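Local coordinates for mandelate racemase/muconate lactonizing protein (Thermobispora bispora, PDB 3VC5) that probably catalyses the magnesium-dependent dehydration of D-glucarate to 5-dehydro-4-deoxy-D-glucarate, as a member of the enolase superfamily, at residues V28-V33 and L52-E57; E301-G306 and A329-E334; K171-P176 and F183-D188. All blocks are in the same frame, centred on the assembly; numbering follows the deposited sequence.

Contact 1 of 3, residues V28-V33 and L52-E57; sequences VRVTPV and LRTIVE
Arg29 to Val33 pair with Glu57 to Arg53 as two neighbouring antiparallel strands in the three-stranded sheet of the N-terminal capping domain, which enolase superfamily members set against their barrel. Hydrogen-bonded pairs Arg29–Glu57, Thr31–Ile55 and Val33–Arg53 alternate with the non-hydrogen-bonded pairs Val30–Val56 and Pro32–Thr54; the proline, which has no N-H, thus falls where none is needed. The segment axes run at 160°. On the face bearing Arg29, the Arg29 and Glu57 side chains lie side by side, pointing the same way. NH1 of Arg29 makes a salt bridge to OE1 of Glu57 at 2.9 Å; the oxygen lies in the guanidinium plane, whereas the nitrogen comes from above the carboxylate plane, and the two planes are 74° apart. Farther along this face, CG2 of Val33 packs on CB of Arg53 at 3.7 Å, while its CG1 reaches CG1 of Ile55. A water joins OG1 of Thr31 to the carbonyl O of Ile55. On the other face, CG1 of Val30, swung anti to its own N (chi1 177°), presses on CG2 of Thr54 at a tight 3.4 Å. Beyond the pair, Glu57 has a second salt bridge to Arg403, and Arg53 turns away to Glu69 and Ser346. Strand 65-71 flanks strand 50-60, helix 74-85 covers the Val30 face, and helix 403-415 packs against Arg29, Thr31 and Val33.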
# COMPACT_ATOMS: atom_id res chain seq x y z
N VAL A 28 -2.64 -2.50 28.14
CA VAL A 28 -3.65 -2.60 27.09
C VAL A 28 -4.89 -3.18 27.77
O VAL A 28 -4.85 -4.29 28.32
CB VAL A 28 -3.21 -3.49 25.92
CG1 VAL A 28 -4.31 -3.51 24.84
CG2 VAL A 28 -1.89 -2.97 25.32
N ARG A 29 -5.95 -2.38 27.82
CA ARG A 29 -7.17 -2.77 28.50
C ARG A 29 -8.11 -3.36 27.47
O ARG A 29 -8.32 -2.77 26.41
CB ARG A 29 -7.81 -1.53 29.12
CG ARG A 29 -6.86 -0.82 30.07
CD ARG A 29 -7.38 0.61 30.41
NE ARG A 29 -6.46 1.27 31.35
CZ ARG A 29 -6.41 2.58 31.57
NH1 ARG A 29 -7.20 3.41 30.88
NH2 ARG A 29 -5.55 3.07 32.46
N VAL A 30 -8.66 -4.53 27.77
CA VAL A 30 -9.53 -5.23 26.84
C VAL A 30 -10.87 -5.45 27.51
O VAL A 30 -10.94 -6.08 28.56
CB VAL A 30 -8.92 -6.59 26.41
CG1 VAL A 30 -9.92 -7.32 25.48
CG2 VAL A 30 -7.56 -6.39 25.73
N THR A 31 -11.94 -4.92 26.90
CA THR A 31 -13.28 -4.94 27.49
C THR A 31 -14.35 -5.45 26.54
O THR A 31 -14.71 -4.76 25.57
CB THR A 31 -13.68 -3.52 27.96
OG1 THR A 31 -12.61 -2.99 28.76
CG2 THR A 31 -14.99 -3.56 28.80
N PRO A 32 -14.89 -6.66 26.80
CA PRO A 32 -15.98 -7.11 25.93
C PRO A 32 -17.25 -6.35 26.29
O PRO A 32 -17.49 -6.05 27.47
CB PRO A 32 -16.09 -8.60 26.25
CG PRO A 32 -15.62 -8.71 27.73
CD PRO A 32 -14.57 -7.63 27.88
N VAL A 33 -18.08 -6.06 25.28
CA VAL A 33 -19.32 -5.29 25.48
C VAL A 33 -20.43 -5.96 24.69
O VAL A 33 -20.16 -6.71 23.71
CB VAL A 33 -19.18 -3.81 25.01
CG1 VAL A 33 -18.17 -3.05 25.88
CG2 VAL A 33 -18.81 -3.73 23.51
N LEU A 52 -22.14 -8.39 19.98
CA LEU A 52 -20.95 -8.36 20.84
C LEU A 52 -19.82 -7.57 20.14
O LEU A 52 -19.67 -7.64 18.91
CB LEU A 52 -20.45 -9.79 21.03
CG LEU A 52 -21.49 -10.80 21.55
CD1 LEU A 52 -20.89 -12.19 21.71
CD2 LEU A 52 -22.13 -10.33 22.87
N ARG A 53 -18.99 -6.91 20.93
CA ARG A 53 -17.77 -6.26 20.44
C ARG A 53 -16.73 -6.35 21.54
O ARG A 53 -17.07 -6.62 22.71
CB ARG A 53 -17.98 -4.77 20.07
CG ARG A 53 -18.97 -4.52 18.94
CD ARG A 53 -18.50 -5.04 17.59
NE ARG A 53 -17.71 -4.06 16.84
CZ ARG A 53 -17.22 -4.30 15.61
NH1 ARG A 53 -17.46 -5.49 15.06
NH2 ARG A 53 -16.49 -3.39 14.96
N THR A 54 -15.48 -6.05 21.18
CA THR A 54 -14.42 -5.94 22.17
C THR A 54 -13.81 -4.57 21.98
O THR A 54 -13.44 -4.16 20.85
CB THR A 54 -13.31 -7.01 21.94
OG1 THR A 54 -13.90 -8.31 22.02
CG2 THR A 54 -12.23 -6.89 23.02
N ILE A 55 -13.79 -3.82 23.07
CA ILE A 55 -13.14 -2.52 23.08
C ILE A 55 -11.71 -2.65 23.61
O ILE A 55 -11.47 -3.27 24.64
CB ILE A 55 -13.94 -1.53 23.94
CG1 ILE A 55 -15.40 -1.52 23.48
CG2 ILE A 55 -13.29 -0.15 23.93
CD1 ILE A 55 -15.64 -1.18 22.04
N VAL A 56 -10.78 -2.04 22.89
CA VAL A 56 -9.39 -2.04 23.33
C VAL A 56 -8.90 -0.63 23.62
O VAL A 56 -9.15 0.29 22.84
CB VAL A 56 -8.49 -2.67 22.20
CG1 VAL A 56 -7.00 -2.46 22.50
CG2 VAL A 56 -8.83 -4.14 22.04
N GLU A 57 -8.19 -0.46 24.74
CA GLU A 57 -7.60 0.83 25.03
C GLU A 57 -6.13 0.66 25.33
O GLU A 57 -5.78 -0.04 26.30
CB GLU A 57 -8.32 1.52 26.22
CG GLU A 57 -7.78 2.94 26.47
CD GLU A 57 -8.50 3.68 27.59
OE1 GLU A 57 -8.96 3.03 28.57
OE2 GLU A 57 -8.60 4.93 27.48
O HOH W 1 -11.01 -1.53 27.23

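Contact 2 of 3, residues E301-G306 and A329-E334; sequences ERRPIG and ATFGIE
The guanidinium of Arg303 points its outer edge at the carbonyl of Phe331, while CG1 of Ile333 approaches it obliquely; the Phe331 ring in turn receives NH2 of Arg303 near its own edge, with the two planes 46° apart. The motif beneath is a Schellman C-cap: helix 318-330 ends with Gly332 at positive phi as C-prime residue, and the chain then enters barrel strand 334-337. Arg303, also at positive phi, follows the end of helix 296-302, so the contact ties together two successive helix-to-strand turns of the (beta/alpha) barrel. Both end nitrogens of Arg303 grip one atom, the O of Phe331, NH1 at 2.9 Å and NH2 at 2.8 Å. The acceptor lies in the guanidinium plane, and the two bonds, both bent because they share one oxygen, probably restrain the group's rotation. A bend at chi2 (-80°) turns the arginine chain toward this turn. The Phe331 ring itself stacks on Phe331 of the second subunit, bringing the turn into the dimer interface. Deeper in, CD1 of Ile305 touches CG2 of Ile333 at 4.1 Å. Where the parallel strands begin, N of Glu334 donates to O of Gly306 over 2.9 Å, and CA of Ile333 lies 3.6 Å from that same oxygen.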
# COMPACT_ATOMS: atom_id res chain seq x y z
N GLU A 301 -7.32 -13.00 -11.72
CA GLU A 301 -7.35 -13.92 -12.85
C GLU A 301 -8.76 -14.21 -13.32
O GLU A 301 -9.03 -14.13 -14.52
CB GLU A 301 -6.68 -15.21 -12.43
CG GLU A 301 -6.35 -16.16 -13.51
CD GLU A 301 -5.48 -17.24 -12.92
OE1 GLU A 301 -4.28 -17.30 -13.28
OE2 GLU A 301 -5.99 -17.97 -12.04
N ARG A 302 -9.68 -14.52 -12.40
CA ARG A 302 -11.05 -14.92 -12.80
C ARG A 302 -12.04 -13.76 -12.94
O ARG A 302 -13.08 -13.87 -13.62
CB ARG A 302 -11.64 -15.90 -11.79
CG ARG A 302 -10.96 -17.26 -11.72
CD ARG A 302 -11.07 -18.06 -13.04
NE ARG A 302 -12.45 -18.19 -13.54
CZ ARG A 302 -13.35 -19.07 -13.09
NH1 ARG A 302 -13.05 -19.91 -12.10
NH2 ARG A 302 -14.58 -19.11 -13.65
N ARG A 303 -11.73 -12.66 -12.26
CA ARG A 303 -12.61 -11.48 -12.24
C ARG A 303 -14.03 -11.80 -11.72
O ARG A 303 -15.03 -11.58 -12.40
CB ARG A 303 -12.64 -10.79 -13.61
CG ARG A 303 -11.27 -10.24 -14.04
CD ARG A 303 -10.98 -8.89 -13.35
NE ARG A 303 -9.58 -8.43 -13.44
CZ ARG A 303 -9.20 -7.20 -13.09
NH1 ARG A 303 -10.11 -6.33 -12.66
NH2 ARG A 303 -7.92 -6.82 -13.18
N PRO A 304 -14.11 -12.29 -10.47
CA PRO A 304 -15.42 -12.48 -9.84
C PRO A 304 -16.07 -11.13 -9.48
O PRO A 304 -17.27 -11.07 -9.24
CB PRO A 304 -15.07 -13.22 -8.55
CG PRO A 304 -13.66 -12.77 -8.22
CD PRO A 304 -12.99 -12.62 -9.57
N ILE A 305 -15.27 -10.08 -9.41
CA ILE A 305 -15.80 -8.79 -8.92
C ILE A 305 -15.26 -7.61 -9.69
O ILE A 305 -14.15 -7.64 -10.23
CB ILE A 305 -15.51 -8.56 -7.43
CG1 ILE A 305 -13.99 -8.44 -7.23
CG2 ILE A 305 -16.19 -9.65 -6.57
CD1 ILE A 305 -13.54 -8.16 -5.79
N GLY A 306 -16.06 -6.54 -9.69
CA GLY A 306 -15.62 -5.25 -10.12
C GLY A 306 -15.44 -4.33 -8.91
O GLY A 306 -14.82 -3.27 -9.05
N ALA A 329 -7.15 -0.50 -7.00
CA ALA A 329 -7.22 0.56 -8.00
C ALA A 329 -6.33 0.23 -9.21
O ALA A 329 -6.73 0.43 -10.36
CB ALA A 329 -6.84 1.92 -7.40
N THR A 330 -5.13 -0.27 -8.93
CA THR A 330 -4.16 -0.68 -9.97
C THR A 330 -4.76 -1.68 -10.95
O THR A 330 -4.52 -1.61 -12.16
CB THR A 330 -2.85 -1.23 -9.33
OG1 THR A 330 -2.26 -0.23 -8.49
CG2 THR A 330 -1.83 -1.66 -10.42
N PHE A 331 -5.55 -2.61 -10.42
CA PHE A 331 -6.16 -3.66 -11.24
C PHE A 331 -7.55 -3.35 -11.70
O PHE A 331 -8.21 -4.18 -12.29
CB PHE A 331 -6.10 -5.01 -10.49
CG PHE A 331 -4.72 -5.56 -10.38
CD1 PHE A 331 -4.23 -6.45 -11.34
CD2 PHE A 331 -3.88 -5.18 -9.34
CE1 PHE A 331 -2.95 -6.96 -11.23
CE2 PHE A 331 -2.60 -5.69 -9.24
CZ PHE A 331 -2.12 -6.58 -10.19
N GLY A 332 -8.00 -2.12 -11.44
CA GLY A 332 -9.33 -1.68 -11.91
C GLY A 332 -10.49 -2.16 -11.04
O GLY A 332 -11.65 -2.11 -11.47
N ILE A 333 -10.19 -2.63 -9.84
CA ILE A 333 -11.24 -3.06 -8.92
C ILE A 333 -11.54 -1.87 -8.04
O ILE A 333 -10.65 -1.32 -7.40
CB ILE A 333 -10.77 -4.25 -8.05
CG1 ILE A 333 -10.53 -5.48 -8.94
CG2 ILE A 333 -11.78 -4.58 -6.93
CD1 ILE A 333 -9.78 -6.60 -8.29
N GLU A 334 -12.78 -1.43 -8.04
CA GLU A 334 -13.16 -0.26 -7.21
C GLU A 334 -13.41 -0.66 -5.77
O GLU A 334 -13.56 -1.84 -5.48
CB GLU A 334 -14.34 0.46 -7.83
CG GLU A 334 -13.97 1.06 -9.14
CD GLU A 334 -15.14 1.55 -9.91
OE1 GLU A 334 -16.27 1.57 -9.36
OE2 GLU A 334 -14.92 1.91 -11.09

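Contact 3 of 3, residues K171-P176 and F183-D188; sequences KWAGHP and FGPALD
Lys171 meets the 183-188 segment with both its backbone and its ammonium group. A single antiparallel bridge joins it to Ala186: Lys171 N donates to Ala186 O and Ala186 N to Lys171 O, each at 2.9 Å. Bent at chi3 and chi4 (-67° and -63°), the lysine chain curls back along the backbone, passing its CD 3.4 Å from O of Gly184. NZ then donates to Gly184 O from above the carbonyl plane at 2.9 Å, and to Trp172 O, nearly in line with that C=O bond, at 2.8 Å. NZ also forms a salt bridge with Asp181. A methionine here would probably leave both carbonyls and the Asp181 carboxylate without their shared positive partner. Around this core, CB of Ala173 rests on CD of Pro185 at 3.9 Å, and CD2 of Leu187 comes to the edge of the Trp172 indole. Asp181 also bonds N of Phe183, tying the segment to the intervening turn. The whole loop links barrel strand 161-169 to helix 189-203, which Asp188 N-caps through Gly191 N. That helix packs on Lys171 and Ala186, helix 423-430 on Trp172, and strand 41-42 on Trp172 and Leu187.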
# COMPACT_ATOMS: atom_id res chain seq x y z
N LYS A 171 -36.96 -7.26 8.40
CA LYS A 171 -36.90 -7.52 9.83
C LYS A 171 -38.26 -7.77 10.44
O LYS A 171 -39.28 -7.29 9.93
CB LYS A 171 -36.23 -6.35 10.55
CG LYS A 171 -37.04 -5.03 10.45
CD LYS A 171 -36.32 -3.84 11.13
CE LYS A 171 -36.22 -4.01 12.66
NZ LYS A 171 -37.59 -4.04 13.35
N TRP A 172 -38.28 -8.55 11.52
CA TRP A 172 -39.50 -8.71 12.31
C TRP A 172 -39.75 -7.41 13.06
O TRP A 172 -38.86 -6.56 13.13
CB TRP A 172 -39.37 -9.88 13.28
CG TRP A 172 -39.09 -11.18 12.60
CD1 TRP A 172 -39.50 -11.56 11.34
CD2 TRP A 172 -38.38 -12.29 13.15
NE1 TRP A 172 -39.05 -12.85 11.07
CE2 TRP A 172 -38.38 -13.32 12.17
CE3 TRP A 172 -37.75 -12.53 14.38
CZ2 TRP A 172 -37.76 -14.55 12.38
CZ3 TRP A 172 -37.14 -13.76 14.59
CH2 TRP A 172 -37.15 -14.75 13.59
N ALA A 173 -40.94 -7.27 13.65
CA ALA A 173 -41.28 -6.06 14.40
C ALA A 173 -40.43 -5.98 15.67
O ALA A 173 -40.15 -4.89 16.19
CB ALA A 173 -42.75 -6.07 14.75
N GLY A 174 -40.02 -7.14 16.18
CA GLY A 174 -39.20 -7.21 17.41
C GLY A 174 -38.72 -8.63 17.57
O GLY A 174 -39.12 -9.52 16.80
N HIS A 175 -37.86 -8.87 18.56
CA HIS A 175 -37.45 -10.24 18.90
C HIS A 175 -38.61 -10.93 19.58
O HIS A 175 -39.25 -10.32 20.42
CB HIS A 175 -36.25 -10.19 19.83
CG HIS A 175 -35.00 -9.79 19.10
ND1 HIS A 175 -34.28 -10.68 18.32
CD2 HIS A 175 -34.39 -8.59 18.97
CE1 HIS A 175 -33.26 -10.04 17.77
NE2 HIS A 175 -33.32 -8.77 18.13
N PRO A 176 -38.89 -12.20 19.20
CA PRO A 176 -40.04 -12.89 19.80
C PRO A 176 -39.88 -12.88 21.30
O PRO A 176 -38.77 -13.11 21.80
CB PRO A 176 -39.90 -14.32 19.26
CG PRO A 176 -39.30 -14.11 17.90
CD PRO A 176 -38.27 -13.00 18.14
N PHE A 183 -38.51 0.77 14.82
CA PHE A 183 -38.31 0.77 13.36
C PHE A 183 -39.48 0.16 12.59
O PHE A 183 -39.72 0.53 11.42
CB PHE A 183 -37.00 0.06 13.00
CG PHE A 183 -35.80 0.70 13.66
CD1 PHE A 183 -35.34 1.94 13.24
CD2 PHE A 183 -35.19 0.09 14.74
CE1 PHE A 183 -34.26 2.55 13.87
CE2 PHE A 183 -34.10 0.67 15.35
CZ PHE A 183 -33.63 1.90 14.93
N GLY A 184 -40.21 -0.75 13.23
CA GLY A 184 -41.32 -1.46 12.58
C GLY A 184 -40.80 -2.68 11.85
O GLY A 184 -39.58 -2.81 11.59
N PRO A 185 -41.71 -3.59 11.50
CA PRO A 185 -41.36 -4.73 10.65
C PRO A 185 -41.12 -4.26 9.22
O PRO A 185 -41.60 -3.18 8.83
CB PRO A 185 -42.64 -5.58 10.71
CG PRO A 185 -43.74 -4.57 10.88
CD PRO A 185 -43.15 -3.52 11.79
N ALA A 186 -40.39 -5.05 8.43
CA ALA A 186 -40.27 -4.83 6.99
C ALA A 186 -40.15 -6.20 6.34
O ALA A 186 -39.13 -6.88 6.45
CB ALA A 186 -39.05 -3.97 6.66
N LEU A 187 -41.22 -6.63 5.68
CA LEU A 187 -41.26 -7.99 5.14
C LEU A 187 -41.72 -8.04 3.67
O LEU A 187 -41.94 -9.12 3.11
CB LEU A 187 -42.17 -8.87 6.02
CG LEU A 187 -41.77 -9.01 7.49
CD1 LEU A 187 -42.89 -9.62 8.33
CD2 LEU A 187 -40.50 -9.84 7.60
N ASP A 188 -41.81 -6.86 3.05
CA ASP A 188 -42.30 -6.73 1.68
C ASP A 188 -41.85 -5.37 1.14
O ASP A 188 -41.25 -4.57 1.88
CB ASP A 188 -43.82 -6.90 1.62
CG ASP A 188 -44.57 -5.92 2.51
OD1 ASP A 188 -44.05 -4.86 2.92
OD2 ASP A 188 -45.75 -6.22 2.80

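Overall arrangement
Contact 1 belongs to the N-terminal capping domain, contact 2 to the barrel and its dimer-facing surface, and contact 3 to the loop following barrel strand 161-169. Contacts 1 and 2 lie on opposite sides of the chain's centre, their centres 35 Å apart; contact 3 is 30 Å from contact 1 and 37 Å from contact 2, centre to centre. None touches another, although contacts 1 and 3 approach to about 11 Å between nearest atoms. Each has a side chain within about 9 Å of an active-site residue: measured between side chains, Arg53 is about 8 Å from His338 and Lys171 about 9 Å from Lys211, both predicted proton acceptors, while Ile305 is about 8 Å from the magnesium ligand Glu264.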